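Long-range contact in peruvianin-I (Thevetia peruviana, PDB 6ORM), which acts as a germin-like cysteine peptidase of plant latex, cleaving proteins although it is built on a cupin fold: residues F87-A93 against N155-V161. Residue numbers count along the deposited sequence, not the author numbering.
Sequences FRTNPRA and NPGGQIV
Strands 87-89 and 159-161 run antiparallel, axes 4.5 Å apart at 138°; the rest is turn and loop. Thr-89 and Gln-159 form the hydrogen-bonded pair (Thr-89 N to Gln-159 O 3.0 Å, Gln-159 N to Thr-89 O 3.1 Å), Arg-88 and Ile-160 the non-hydrogen-bonded one, CA atoms 4.5 Å apart; Val-161 N donates a hydrogen bond to Phe-87 O, 2.7 Å. Beyond Thr-89 the chain leaves the strand in a type I turn from Asn-90 to Ala-93, and Arg-92 N still hydrogen-bonds Pro-156 O, 3.1 Å. Gly-157, at phi/psi 81/155, leaves no room for a CB beside Pro-91 and Arg-92. Asn-90 ND2 reaches Gly-157 O at 3.2 Å. Arg-92 (m, t, m) lays one guanidinium face over Pro-156 C and donates from NH2 to Asn-155 O, 2.8 Å; its NH1 salt-bridges Asp-9 of a neighbouring subunit. Arg-88 passes NH1 3.5 Å from Ile-160 CG1, its NE hydrogen-bonded to Thr-85 O. Another subunit covers Val-161 and Pro-91, so this two-stranded sheet lies at a subunit interface of the hexameric germin-type cupin fold.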
# COMPACT_ATOMS: atom_id res chain seq x y z
N PHE A 87 8.45 28.93 -0.88
CA PHE A 87 7.64 27.87 -1.45
C PHE A 87 8.31 26.52 -1.24
O PHE A 87 9.47 26.33 -1.63
CB PHE A 87 7.39 28.14 -2.93
CG PHE A 87 6.67 29.44 -3.19
CD1 PHE A 87 5.35 29.60 -2.80
CD2 PHE A 87 7.32 30.50 -3.79
CE1 PHE A 87 4.68 30.79 -3.03
CE2 PHE A 87 6.66 31.69 -4.03
CZ PHE A 87 5.34 31.84 -3.64
N ARG A 88 7.59 25.58 -0.63
CA ARG A 88 8.16 24.31 -0.25
C ARG A 88 7.22 23.17 -0.61
O ARG A 88 6.02 23.37 -0.82
CB ARG A 88 8.48 24.27 1.25
CG ARG A 88 9.68 25.13 1.64
CD ARG A 88 10.06 24.98 3.11
NE ARG A 88 10.95 26.06 3.54
CZ ARG A 88 12.19 25.87 3.97
NH1 ARG A 88 12.69 24.64 4.06
NH2 ARG A 88 12.94 26.91 4.33
N THR A 89 7.78 21.96 -0.69
CA THR A 89 7.02 20.74 -0.85
C THR A 89 7.44 19.72 0.20
O THR A 89 8.56 19.75 0.71
CB THR A 89 7.21 20.11 -2.25
OG1 THR A 89 8.57 19.70 -2.41
CG2 THR A 89 6.83 21.10 -3.35
N ASN A 90 6.51 18.83 0.52
CA ASN A 90 6.81 17.59 1.24
C ASN A 90 6.58 16.44 0.27
O ASN A 90 5.44 15.99 0.11
CB ASN A 90 5.93 17.45 2.49
CG ASN A 90 6.16 18.56 3.49
OD1 ASN A 90 5.28 19.39 3.72
ND2 ASN A 90 7.34 18.58 4.09
N PRO A 91 7.62 15.96 -0.41
CA PRO A 91 7.39 15.08 -1.57
C PRO A 91 6.62 13.80 -1.28
O PRO A 91 5.91 13.32 -2.17
CB PRO A 91 8.82 14.77 -2.04
CG PRO A 91 9.63 15.93 -1.57
CD PRO A 91 9.03 16.32 -0.25
N ARG A 92 6.72 13.22 -0.08
CA ARG A 92 6.20 11.87 0.13
C ARG A 92 5.17 11.78 1.25
O ARG A 92 4.98 10.70 1.81
CB ARG A 92 7.36 10.90 0.39
CG ARG A 92 8.36 10.83 -0.75
CD ARG A 92 9.50 9.86 -0.46
NE ARG A 92 10.28 10.25 0.71
CZ ARG A 92 11.33 11.06 0.68
NH1 ARG A 92 11.74 11.58 -0.47
NH2 ARG A 92 11.97 11.35 1.81
N ALA A 93 4.50 12.87 1.59
CA ALA A 93 3.48 12.79 2.64
C ALA A 93 2.53 13.97 2.56
O ALA A 93 2.90 15.06 2.09
CB ALA A 93 4.12 12.73 4.03
N ASN A 155 9.57 9.79 7.05
CA ASN A 155 10.58 10.62 6.42
C ASN A 155 9.97 11.29 5.19
O ASN A 155 10.30 10.92 4.06
CB ASN A 155 11.82 9.80 6.05
CG ASN A 155 12.98 10.66 5.58
OD1 ASN A 155 13.10 11.82 5.96
ND2 ASN A 155 13.83 10.09 4.73
N PRO A 156 9.10 12.28 5.39
CA PRO A 156 8.37 12.86 4.24
C PRO A 156 9.28 13.53 3.24
O PRO A 156 8.93 13.62 2.05
CB PRO A 156 7.43 13.88 4.90
CG PRO A 156 7.45 13.56 6.38
CD PRO A 156 8.77 12.95 6.66
N GLY A 157 10.44 14.03 3.67
CA GLY A 157 11.27 14.84 2.81
C GLY A 157 10.80 16.28 2.76
O GLY A 157 9.62 16.56 3.00
N GLY A 158 11.71 17.20 2.46
CA GLY A 158 11.39 18.61 2.37
C GLY A 158 12.26 19.26 1.31
O GLY A 158 13.47 19.01 1.26
N GLN A 159 11.66 20.09 0.47
CA GLN A 159 12.38 20.71 -0.63
C GLN A 159 11.93 22.16 -0.77
O GLN A 159 10.73 22.42 -0.81
CB GLN A 159 12.13 19.94 -1.94
CG GLN A 159 12.83 20.51 -3.16
CD GLN A 159 13.11 19.43 -4.19
OE1 GLN A 159 14.27 19.05 -4.41
NE2 GLN A 159 12.06 18.92 -4.81
N ILE A 160 12.89 23.07 -0.86
CA ILE A 160 12.58 24.46 -1.19
C ILE A 160 12.45 24.54 -2.71
O ILE A 160 13.38 24.19 -3.44
CB ILE A 160 13.64 25.43 -0.67
CG1 ILE A 160 13.71 25.40 0.85
CG2 ILE A 160 13.32 26.85 -1.15
CD1 ILE A 160 14.81 26.26 1.42
N VAL A 161 11.31 25.03 -3.16
CA VAL A 161 10.93 24.93 -4.56
C VAL A 161 10.86 26.29 -5.26
O VAL A 161 10.93 26.34 -6.49
CB VAL A 161 9.58 24.18 -4.65
CG1 VAL A 161 8.49 25.03 -5.25
CG2 VAL A 161 9.76 22.79 -5.29
O HOH W 1 9.02 8.60 2.53